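Local coordinates for enoyl-CoA hydratase/isomerase family protein (Mycobacterium tuberculosis, PDB 4FN7), which probably acts on coenzyme A thioesters in lipid metabolism, as an enoyl-CoA hydratase or isomerase of the crotonase superfamily, at residues 35-46 against 85-94; 95-106 against 116-127. One frame throughout, in Å; residues are numbered along the deposited sequence. Where two conformers were deposited one is given.

Contact 1 and contact 2 lie in series along the chain, their centres about 19 Å apart. In contact 1 helix 73-90 packs beside helix 28-44; residues 91-94 then lead directly into strand 96-100, where contact 2 begins. The two meet at this junction: Leu89 CD1 comes within 4.3 Å of Met98 CE, and Lys94 O lies 3.9 Å from Asp116 OD2. Contact 1 is a layer of helices against the main sheet, and contact 2 is a parallel pairing inside that sheet, prolonged into a second, smaller one. The chain is ligand-free; in crotonase relatives the backbone NH groups of the oxyanion hole come from the regions following strands equivalent to 48-52 and 103-105.

Contact 1: residues 35-46 against 85-94; sequences NAAIDNADRDDV and LAYRLLSYPK
Arg88 carries its guanidinium straight to residues 35-42: CG stands anti to the backbone N (chi1 -173°) and the chain stays extended to NE. Lys94, by contrast, bends at chi2 and chi4 (-67° and 58°), which shortens its reach and sets NZ between Asp45 OD1 and Val46 O. Arginine suits its place, joining the nearly parallel helices 28-44 and 73-90, because the flat group fans N-H bonds along its edge. Arg88 NH1 gives one bond to Asn35 OD1 (2.9 Å), on a lone pair in the amide plane, and a second to Asn35 O, which also accepts the helical bond from Asp39 N. Arg88 NH2 completes a salt-bridge network, meeting the anti lone pair of Asp39 OD1 at 2.7 Å and Asp42 OD2, from above its plane, at 2.9 Å. Over one guanidinium face lies Ile38 CG2, 3.5 Å from Arg88 CZ. The branching of isoleucine lets CG2 also meet Tyr92 CE1 while CD1 meets Leu85 and Leu89. Tyr92 OH donates to Asp42 OD1 at 2.7 Å, so the two oxygens of Asp42 hold different partners. Just past the end of helix 28-44, Asp45, at positive phi in a Schellman motif, pairs its OD1 with Lys94 NZ (2.8 Å), and NZ also donates to Val46 O. One water links Lys94 NZ, Tyr92 OH and Ala41 O; another joins Arg88 NE to Asp42 OD2. Leu89 and Tyr92 also rest on Leu49 of strand 48-52. The directed bonds round its edge, with Ile38 over one face, fix the guanidinium's rotation, and its charge would be expected to favour ionised Asp39 and Asp42.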
loop_
_atom_site.group_PDB
_atom_site.type_symbol
_atom_site.label_atom_id
_atom_site.label_comp_id
_atom_site.label_asym_id
_atom_site.label_seq_id
_atom_site.Cartn_x
_atom_site.Cartn_y
_atom_site.Cartn_z
ATOM N N ASN A 35 -7.854 -28.187 -9.060
ATOM C CA ASN A 35 -8.706 -28.499 -7.916
ATOM C C ASN A 35 -8.503 -29.929 -7.418
ATOM O O ASN A 35 -8.489 -30.176 -6.212
ATOM C CB ASN A 35 -10.178 -28.229 -8.236
ATOM C CG ASN A 35 -10.562 -26.789 -8.003
ATOM O OD1 ASN A 35 -10.325 -26.239 -6.927
ATOM N ND2 ASN A 35 -11.168 -26.169 -9.008
ATOM N N ALA A 36 -8.347 -30.868 -8.347
ATOM C CA ALA A 36 -8.106 -32.264 -7.986
ATOM C C ALA A 36 -6.767 -32.413 -7.258
ATOM O O ALA A 36 -6.644 -33.186 -6.305
ATOM C CB ALA A 36 -8.141 -33.154 -9.225
ATOM N N ALA A 37 -5.762 -31.668 -7.703
ATOM C CA ALA A 37 -4.448 -31.729 -7.080
ATOM C C ALA A 37 -4.488 -31.153 -5.668
ATOM O O ALA A 37 -3.860 -31.688 -4.751
ATOM C CB ALA A 37 -3.428 -30.989 -7.923
ATOM N N ILE A 38 -5.208 -30.049 -5.488
ATOM C CA ILE A 38 -5.331 -29.474 -4.154
ATOM C C ILE A 38 -6.149 -30.424 -3.259
ATOM O O ILE A 38 -5.858 -30.550 -2.069
ATOM C CB ILE A 38 -5.924 -28.036 -4.171
ATOM C CG1 ILE A 38 -5.085 -27.123 -5.073
ATOM C CG2 ILE A 38 -6.007 -27.477 -2.745
ATOM C CD1 ILE A 38 -5.771 -25.827 -5.464
ATOM N N ASP A 39 -7.152 -31.094 -3.827
ATOM C CA ASP A 39 -7.866 -32.138 -3.082
ATOM C C ASP A 39 -6.884 -33.194 -2.561
ATOM O O ASP A 39 -7.000 -33.641 -1.417
ATOM C CB ASP A 39 -8.922 -32.853 -3.939
ATOM C CG ASP A 39 -10.085 -31.965 -4.346
ATOM O OD1 ASP A 39 -10.268 -30.857 -3.795
ATOM O OD2 ASP A 39 -10.844 -32.420 -5.228
ATOM N N ASN A 40 -5.942 -33.619 -3.406
ATOM C CA ASN A 40 -4.916 -34.569 -2.968
ATOM C C ASN A 40 -4.120 -34.020 -1.792
ATOM O O ASN A 40 -3.839 -34.735 -0.825
ATOM C CB ASN A 40 -3.941 -34.924 -4.094
ATOM C CG ASN A 40 -4.577 -35.731 -5.199
ATOM O OD1 ASN A 40 -5.620 -36.352 -5.015
ATOM N ND2 ASN A 40 -3.941 -35.726 -6.366
ATOM N N ALA A 41 -3.732 -32.754 -1.896
ATOM C CA ALA A 41 -2.983 -32.103 -0.835
ATOM C C ALA A 41 -3.793 -32.070 0.451
ATOM O O ALA A 41 -3.245 -32.247 1.542
ATOM C CB ALA A 41 -2.584 -30.692 -1.250
ATOM N N ASP A 42 -5.097 -31.841 0.324
ATOM C CA ASP A 42 -5.994 -31.889 1.477
ATOM C C ASP A 42 -5.983 -33.275 2.118
ATOM O O ASP A 42 -5.847 -33.410 3.339
ATOM C CB ASP A 42 -7.432 -31.534 1.083
ATOM C CG ASP A 42 -7.624 -30.055 0.762
ATOM O OD1 ASP A 42 -6.727 -29.232 1.040
ATOM O OD2 ASP A 42 -8.712 -29.715 0.253
ATOM N N ARG A 43 -6.142 -34.303 1.290
ATOM C CA ARG A 43 -6.186 -35.666 1.797
ATOM C C ARG A 43 -4.859 -36.060 2.439
ATOM O O ARG A 43 -4.831 -36.753 3.460
ATOM C CB ARG A 43 -6.575 -36.633 0.673
ATOM C CG ARG A 43 -8.056 -36.542 0.289
ATOM C CD ARG A 43 -8.500 -37.572 -0.760
ATOM N NE ARG A 43 -8.126 -37.215 -2.127
ATOM C CZ ARG A 43 -8.905 -36.586 -3.007
ATOM N NH1 ARG A 43 -10.133 -36.198 -2.688
ATOM N NH2 ARG A 43 -8.440 -36.328 -4.219
ATOM N N ASP A 44 -3.756 -35.617 1.846
ATOM C CA ASP A 44 -2.435 -35.957 2.362
ATOM C C ASP A 44 -2.054 -35.102 3.574
ATOM O O ASP A 44 -1.074 -35.397 4.259
ATOM C CB ASP A 44 -1.369 -35.845 1.266
ATOM C CG ASP A 44 -1.422 -36.990 0.271
ATOM O OD1 ASP A 44 -2.066 -38.022 0.559
ATOM O OD2 ASP A 44 -0.797 -36.869 -0.803
ATOM N N ASP A 45 -2.836 -34.055 3.837
ATOM C CA ASP A 45 -2.615 -33.180 4.993
ATOM C C ASP A 45 -1.179 -32.649 5.044
ATOM O O ASP A 45 -0.502 -32.722 6.068
ATOM C CB ASP A 45 -2.988 -33.908 6.291
ATOM C CG ASP A 45 -3.104 -32.970 7.480
ATOM O OD1 ASP A 45 -3.298 -31.755 7.277
ATOM O OD2 ASP A 45 -3.014 -33.454 8.633
ATOM N N VAL A 46 -0.725 -32.093 3.929
ATOM C CA VAL A 46 0.665 -31.673 3.812
ATOM C C VAL A 46 0.968 -30.409 4.616
ATOM O O VAL A 46 0.062 -29.678 5.006
ATOM C CB VAL A 46 1.058 -31.464 2.336
ATOM C CG1 VAL A 46 0.841 -32.754 1.549
ATOM C CG2 VAL A 46 0.275 -30.309 1.728
ATOM N N LEU A 85 -11.015 -20.768 -7.389
ATOM C CA LEU A 85 -9.690 -21.317 -7.131
ATOM C C LEU A 85 -8.827 -20.306 -6.368
ATOM O O LEU A 85 -8.132 -20.657 -5.414
ATOM C CB LEU A 85 -9.026 -21.709 -8.450
ATOM C CG LEU A 85 -7.669 -22.390 -8.358
ATOM C CD1 LEU A 85 -7.777 -23.675 -7.550
ATOM C CD2 LEU A 85 -7.157 -22.678 -9.755
ATOM N N ALA A 86 -8.874 -19.044 -6.780
ATOM C CA ALA A 86 -8.151 -18.002 -6.063
ATOM C C ALA A 86 -8.622 -17.910 -4.611
ATOM O O ALA A 86 -7.812 -17.829 -3.694
ATOM C CB ALA A 86 -8.310 -16.654 -6.769
ATOM N N TYR A 87 -9.935 -17.928 -4.408
ATOM C CA TYR A 87 -10.482 -17.894 -3.061
ATOM C C TYR A 87 -9.969 -19.092 -2.247
ATOM O O TYR A 87 -9.555 -18.948 -1.092
ATOM C CB TYR A 87 -12.012 -17.891 -3.110
ATOM C CG TYR A 87 -12.667 -17.685 -1.766
ATOM C CD1 TYR A 87 -13.189 -16.448 -1.407
ATOM C CD2 TYR A 87 -12.762 -18.730 -0.848
ATOM C CE1 TYR A 87 -13.792 -16.255 -0.170
ATOM C CE2 TYR A 87 -13.359 -18.546 0.386
ATOM C CZ TYR A 87 -13.872 -17.310 0.722
ATOM O OH TYR A 87 -14.458 -17.140 1.956
ATOM N N ARG A 88 -9.997 -20.270 -2.860
ATOM C CA ARG A 88 -9.550 -21.496 -2.200
ATOM C C ARG A 88 -8.098 -21.387 -1.747
ATOM O O ARG A 88 -7.751 -21.775 -0.631
ATOM C CB ARG A 88 -9.715 -22.697 -3.131
ATOM C CG ARG A 88 -9.425 -24.021 -2.456
ATOM C CD ARG A 88 -9.626 -25.187 -3.398
ATOM N NE ARG A 88 -9.428 -26.441 -2.671
ATOM C CZ ARG A 88 -9.453 -27.650 -3.219
ATOM N NH1 ARG A 88 -9.655 -27.800 -4.519
ATOM N NH2 ARG A 88 -9.262 -28.711 -2.451
ATOM N N LEU A 89 -7.245 -20.841 -2.604
ATOM C CA LEU A 89 -5.834 -20.733 -2.271
ATOM C C LEU A 89 -5.534 -19.623 -1.267
ATOM O O LEU A 89 -4.698 -19.800 -0.388
ATOM C CB LEU A 89 -4.992 -20.576 -3.537
ATOM C CG LEU A 89 -4.912 -21.876 -4.348
ATOM C CD1 LEU A 89 -4.363 -21.610 -5.738
ATOM C CD2 LEU A 89 -4.068 -22.929 -3.623
ATOM N N LEU A 90 -6.201 -18.477 -1.397
ATOM C CA LEU A 90 -6.003 -17.378 -0.456
ATOM C C LEU A 90 -6.460 -17.752 0.949
ATOM O O LEU A 90 -5.971 -17.200 1.929
ATOM C CB LEU A 90 -6.752 -16.128 -0.921
ATOM C CG LEU A 90 -6.042 -15.276 -1.981
ATOM C CD1 LEU A 90 -6.994 -14.242 -2.573
ATOM C CD2 LEU A 90 -4.792 -14.604 -1.432
ATOM N N SER A 91 -7.402 -18.690 1.039
ATOM C CA SER A 91 -7.904 -19.102 2.343
ATOM C C SER A 91 -7.301 -20.431 2.797
ATOM O O SER A 91 -7.664 -20.959 3.851
ATOM C CB SER A 91 -9.430 -19.181 2.326
ATOM O OG SER A 91 -9.874 -20.155 1.405
ATOM N N TYR A 92 -6.363 -20.953 2.018
ATOM C CA TYR A 92 -5.813 -22.281 2.276
ATOM C C TYR A 92 -5.153 -22.354 3.653
ATOM O O TYR A 92 -4.394 -21.468 4.016
ATOM C CB TYR A 92 -4.830 -22.673 1.165
ATOM C CG TYR A 92 -4.650 -24.164 1.071
ATOM C CD1 TYR A 92 -5.674 -24.969 0.587
ATOM C CD2 TYR A 92 -3.481 -24.776 1.498
ATOM C CE1 TYR A 92 -5.535 -26.342 0.525
ATOM C CE2 TYR A 92 -3.334 -26.150 1.433
ATOM C CZ TYR A 92 -4.364 -26.923 0.947
ATOM O OH TYR A 92 -4.215 -28.291 0.898
ATOM N N PRO A 93 -5.441 -23.421 4.423
ATOM C CA PRO A 93 -4.947 -23.445 5.808
ATOM C C PRO A 93 -3.456 -23.767 5.960
ATOM O O PRO A 93 -2.957 -23.753 7.085
ATOM C CB PRO A 93 -5.808 -24.529 6.471
ATOM C CG PRO A 93 -6.228 -25.395 5.365
ATOM C CD PRO A 93 -6.372 -24.526 4.146
ATOM N N LYS A 94 -2.765 -24.059 4.861
ATOM C CA LYS A 94 -1.331 -24.306 4.894
ATOM C C LYS A 94 -0.632 -23.239 4.071
ATOM O O LYS A 94 -1.237 -22.668 3.155
ATOM C CB LYS A 94 -1.008 -25.672 4.287
ATOM C CG LYS A 94 -1.922 -26.794 4.735
ATOM C CD LYS A 94 -1.763 -27.127 6.217
ATOM C CE LYS A 94 -2.746 -28.208 6.652
ATOM N NZ LYS A 94 -2.575 -29.459 5.867
HETATM O O HOH W 1 -3.313 -29.772 3.139
HETATM O O HOH W 2 -9.317 -26.751 0.208
#

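Contact 2: residues 95-106 against 116-127; sequences PVVMACTGHAIA and DHRVAAHAYNIQ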
loop_
_atom_site.group_PDB
_atom_site.type_symbol
_atom_site.label_atom_id
_atom_site.label_comp_id
_atom_site.label_asym_id
_atom_site.label_seq_id
_atom_site.Cartn_x
_atom_site.Cartn_y
_atom_site.Cartn_z
ATOM N N PRO A 95 0.649 -22.974 4.367
ATOM C CA PRO A 95 1.357 -22.013 3.517
ATOM C C PRO A 95 1.384 -22.467 2.057
ATOM O O PRO A 95 1.539 -23.662 1.770
ATOM C CB PRO A 95 2.768 -22.005 4.102
ATOM C CG PRO A 95 2.575 -22.374 5.545
ATOM C CD PRO A 95 1.460 -23.395 5.524
ATOM N N VAL A 96 1.234 -21.506 1.147
ATOM C CA VAL A 96 1.220 -21.760 -0.283
ATOM C C VAL A 96 2.338 -20.942 -0.909
ATOM O O VAL A 96 2.377 -19.709 -0.775
ATOM C CB VAL A 96 -0.123 -21.326 -0.912
ATOM C CG1 VAL A 96 -0.093 -21.513 -2.431
ATOM C CG2 VAL A 96 -1.285 -22.093 -0.281
ATOM N N VAL A 97 3.254 -21.623 -1.585
ATOM C CA VAL A 97 4.374 -20.948 -2.228
ATOM C C VAL A 97 4.287 -21.124 -3.728
ATOM O O VAL A 97 4.169 -22.240 -4.220
ATOM C CB VAL A 97 5.734 -21.482 -1.724
ATOM C CG1 VAL A 97 6.881 -20.698 -2.352
ATOM C CG2 VAL A 97 5.803 -21.395 -0.210
ATOM N N MET A 98 4.337 -20.007 -4.452
ATOM C CA MET A 98 4.269 -20.041 -5.902
ATOM C C MET A 98 5.663 -20.015 -6.498
ATOM O O MET A 98 6.461 -19.138 -6.173
ATOM C CB MET A 98 3.478 -18.843 -6.430
ATOM C CG MET A 98 2.063 -18.764 -5.922
ATOM S SD MET A 98 1.060 -20.097 -6.582
ATOM C CE MET A 98 -0.521 -19.732 -5.809
ATOM N N ALA A 99 5.938 -20.977 -7.373
ATOM C CA ALA A 99 7.146 -20.988 -8.185
ATOM C C ALA A 99 6.793 -20.451 -9.562
ATOM O O ALA A 99 6.302 -21.184 -10.422
ATOM C CB ALA A 99 7.699 -22.397 -8.294
ATOM N N CYS A 100 7.021 -19.155 -9.750
ATOM C CA CYS A 100 6.717 -18.492 -11.004
ATOM C C CYS A 100 7.828 -18.793 -12.005
ATOM O O CYS A 100 8.868 -18.138 -12.002
ATOM C CB CYS A 100 6.604 -16.992 -10.758
ATOM S SG CYS A 100 5.850 -16.078 -12.093
ATOM N N THR A 101 7.602 -19.795 -12.851
ATOM C CA THR A 101 8.658 -20.385 -13.668
ATOM C C THR A 101 8.710 -19.784 -15.069
ATOM O O THR A 101 9.505 -20.197 -15.916
ATOM C CB THR A 101 8.459 -21.906 -13.765
ATOM O OG1 THR A 101 7.089 -22.187 -14.080
ATOM C CG2 THR A 101 8.802 -22.569 -12.436
ATOM N N GLY A 102 7.843 -18.807 -15.296
ATOM C CA GLY A 102 7.810 -18.051 -16.530
ATOM C C GLY A 102 6.816 -16.931 -16.324
ATOM O O GLY A 102 6.430 -16.628 -15.200
ATOM N N HIS A 103 6.365 -16.320 -17.404
ATOM C CA HIS A 103 5.459 -15.184 -17.308
ATOM C C HIS A 103 4.115 -15.549 -16.694
ATOM O O HIS A 103 3.673 -16.697 -16.782
ATOM C CB HIS A 103 5.284 -14.569 -18.690
ATOM C CG HIS A 103 6.583 -14.332 -19.385
ATOM N ND1 HIS A 103 7.489 -13.390 -18.950
ATOM C CD2 HIS A 103 7.155 -14.944 -20.447
ATOM C CE1 HIS A 103 8.553 -13.414 -19.728
ATOM N NE2 HIS A 103 8.377 -14.349 -20.646
ATOM N N ALA A 104 3.473 -14.565 -16.080
ATOM C CA ALA A 104 2.186 -14.758 -15.433
ATOM C C ALA A 104 1.276 -13.627 -15.885
ATOM O O ALA A 104 1.469 -12.469 -15.501
ATOM C CB ALA A 104 2.341 -14.761 -13.906
ATOM N N ILE A 105 0.300 -13.970 -16.717
ATOM C CA ILE A 105 -0.536 -12.972 -17.371
ATOM C C ILE A 105 -1.997 -13.168 -17.016
ATOM O O ILE A 105 -2.497 -14.292 -17.013
ATOM C CB ILE A 105 -0.402 -13.071 -18.907
ATOM C CG1 ILE A 105 1.072 -13.074 -19.328
ATOM C CG2 ILE A 105 -1.185 -11.944 -19.597
ATOM C CD1 ILE A 105 1.822 -11.794 -18.983
ATOM N N ALA A 106 -2.684 -12.066 -16.724
ATOM C CA ALA A 106 -4.121 -12.094 -16.468
ATOM C C ALA A 106 -4.433 -13.091 -15.347
ATOM O O ALA A 106 -3.882 -12.966 -14.257
ATOM C CB ALA A 106 -4.888 -12.401 -17.757
ATOM N N ASP A 116 1.184 -17.279 -0.472
ATOM C CA ASP A 116 1.730 -16.583 0.683
ATOM C C ASP A 116 3.115 -16.019 0.373
ATOM O O ASP A 116 3.495 -14.966 0.887
ATOM C CB ASP A 116 1.805 -17.513 1.891
ATOM C CG ASP A 116 0.450 -17.984 2.330
ATOM O OD1 ASP A 116 -0.322 -17.155 2.857
ATOM O OD2 ASP A 116 0.156 -19.184 2.164
ATOM N N HIS A 117 3.860 -16.743 -0.455
ATOM C CA HIS A 117 5.198 -16.343 -0.871
ATOM C C HIS A 117 5.337 -16.691 -2.343
ATOM O O HIS A 117 4.945 -17.780 -2.767
ATOM C CB HIS A 117 6.260 -17.089 -0.050
ATOM C CG HIS A 117 7.660 -16.623 -0.302
ATOM N ND1 HIS A 117 8.095 -15.358 0.029
ATOM C CD2 HIS A 117 8.724 -17.256 -0.851
ATOM C CE1 HIS A 117 9.367 -15.232 -0.308
ATOM N NE2 HIS A 117 9.772 -16.368 -0.848
ATOM N N ARG A 118 5.908 -15.767 -3.114
ATOM C CA ARG A 118 5.946 -15.876 -4.570
ATOM C C ARG A 118 7.361 -15.632 -5.074
ATOM O O ARG A 118 7.926 -14.566 -4.842
ATOM C CB ARG A 118 4.988 -14.850 -5.181
ATOM C CG ARG A 118 3.549 -15.008 -4.700
ATOM C CD ARG A 118 2.761 -13.711 -4.875
ATOM N NE ARG A 118 3.310 -12.653 -4.037
ATOM C CZ ARG A 118 2.914 -11.387 -4.073
ATOM N NH1 ARG A 118 1.974 -11.004 -4.932
ATOM N NH2 ARG A 118 3.470 -10.497 -3.262
ATOM N N VAL A 119 7.924 -16.627 -5.758
ATOM C CA VAL A 119 9.301 -16.573 -6.223
ATOM C C VAL A 119 9.319 -16.536 -7.742
ATOM O O VAL A 119 8.632 -17.330 -8.377
ATOM C CB VAL A 119 10.091 -17.825 -5.764
ATOM C CG1 VAL A 119 11.558 -17.699 -6.143
ATOM C CG2 VAL A 119 9.947 -18.019 -4.261
ATOM N N ALA A 120 10.107 -15.630 -8.321
ATOM C CA ALA A 120 10.240 -15.561 -9.776
ATOM C C ALA A 120 11.669 -15.237 -10.160
ATOM O O ALA A 120 12.471 -14.860 -9.314
ATOM C CB ALA A 120 9.296 -14.512 -10.347
ATOM N N ALA A 121 11.988 -15.394 -11.442
ATOM C CA ALA A 121 13.264 -14.928 -11.972
ATOM C C ALA A 121 13.128 -13.488 -12.455
ATOM O O ALA A 121 12.022 -13.010 -12.703
ATOM C CB ALA A 121 13.737 -15.827 -13.101
ATOM N N HIS A 122 14.260 -12.809 -12.576
ATOM C CA HIS A 122 14.304 -11.393 -12.916
ATOM C C HIS A 122 13.517 -11.047 -14.168
ATOM O O HIS A 122 12.829 -10.031 -14.211
ATOM C CB HIS A 122 15.753 -10.934 -13.100
ATOM C CG HIS A 122 15.878 -9.580 -13.727
ATOM N ND1 HIS A 122 16.112 -9.402 -15.073
ATOM C CD2 HIS A 122 15.784 -8.340 -13.194
ATOM C CE1 HIS A 122 16.166 -8.109 -15.342
ATOM N NE2 HIS A 122 15.970 -7.443 -14.218
ATOM N N ALA A 123 13.629 -11.886 -15.192
ATOM C CA ALA A 123 13.083 -11.543 -16.504
ATOM C C ALA A 123 11.596 -11.859 -16.686
ATOM O O ALA A 123 10.996 -11.463 -17.691
ATOM C CB ALA A 123 13.905 -12.204 -17.607
ATOM N N TYR A 124 10.994 -12.558 -15.730
ATOM C CA TYR A 124 9.617 -13.016 -15.909
ATOM C C TYR A 124 8.606 -11.888 -15.748
ATOM O O TYR A 124 8.532 -11.224 -14.711
ATOM C CB TYR A 124 9.271 -14.187 -14.972
ATOM C CG TYR A 124 10.165 -15.404 -15.113
ATOM C CD1 TYR A 124 10.999 -15.559 -16.213
ATOM C CD2 TYR A 124 10.167 -16.396 -14.141
ATOM C CE1 TYR A 124 11.820 -16.668 -16.338
ATOM C CE2 TYR A 124 10.983 -17.509 -14.252
ATOM C CZ TYR A 124 11.809 -17.641 -15.351
ATOM O OH TYR A 124 12.625 -18.750 -15.466
ATOM N N ASN A 125 7.815 -11.691 -16.795
ATOM C CA ASN A 125 6.816 -10.640 -16.817
ATOM C C ASN A 125 5.542 -11.038 -16.099
ATOM O O ASN A 125 5.068 -12.165 -16.228
ATOM C CB ASN A 125 6.491 -10.269 -18.258
ATOM C CG ASN A 125 7.623 -9.551 -18.939
ATOM O OD1 ASN A 125 8.435 -8.892 -18.301
ATOM N ND2 ASN A 125 7.667 -9.654 -20.248
ATOM N N ILE A 126 4.994 -10.094 -15.348
ATOM C CA ILE A 126 3.741 -10.295 -14.641
ATOM C C ILE A 126 2.841 -9.121 -15.008
ATOM O O ILE A 126 3.246 -7.955 -14.902
ATOM C CB ILE A 126 3.970 -10.360 -13.124
ATOM C CG1 ILE A 126 5.034 -11.425 -12.811
ATOM C CG2 ILE A 126 2.661 -10.664 -12.408
ATOM C CD1 ILE A 126 5.643 -11.309 -11.449
ATOM N N GLN A 127 1.641 -9.421 -15.487
ATOM C CA GLN A 127 0.820 -8.389 -16.108
ATOM C C GLN A 127 -0.639 -8.797 -16.156
ATOM O O GLN A 127 -0.965 -9.912 -16.561
ATOM C CB GLN A 127 1.299 -8.138 -17.541
ATOM C CG GLN A 127 0.555 -7.015 -18.259
ATOM C CD GLN A 127 0.722 -7.064 -19.768
ATOM O OE1 GLN A 127 1.127 -8.082 -20.330
ATOM N NE2 GLN A 127 0.395 -5.962 -20.434
#
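Met98 and Val119 lie in the ladder of backbone bonds that joins strands 96-100 and 117-120 in parallel. His117 O accepts from Met98 N, Met98 O from Val119 N (2.9 Å, N-H...O 173°), and Val119 O from Cys100 N. After a break the pairing resumes between 103-105 and 126-127: Asn125 O takes Ala104 N, Ala104 O takes Gln127 N, and Gln127 O takes Ala106 N at 2.8 Å.

Two side chains add polar bonds to the backbone. Asp116 OD2 offers its anti lone pair to Val96 N at 2.8 Å, so a carboxylate does the work of a strand carbonyl at the start of the ladder; its oxygens also form salt bridges to Lys207 and Arg211. His103, with CG beside its backbone N (chi1 -49°), lays its ring alongside Asn125, and in the conformer given His103 ND1 accepts Asn125 N in the ring plane at 2.8 Å.

Among the apolar and aromatic contacts, Tyr124 fills the break. Gly102 CA sits over one ring face, 3.8 Å from the centroid, a CH-pi contact from a fully extended backbone that glycine adopts easily; Ala121 CB lies on the opposite face, and Cys100 O meets the ring edge, 3.0 Å from Tyr124 CD2. Small residues suit the close pairing of Cys100 CB with Ala120 CB (3.7 Å), whereas Ile105 CD1 rests on Gln127 CB.

At the subunit interface Gln156 of a second subunit bonds to Asp116 O and His117 ND1, while His117 NE2 bonds to Glu177 of the same chain. The segments are neighbouring parallel strands of the crotonase fold, connected through helix 107-112, which covers Met98, Cys100 and Ile126. Helix 184-195 packs on Val97, and strand 48-52 pairs with the other side of 96-100.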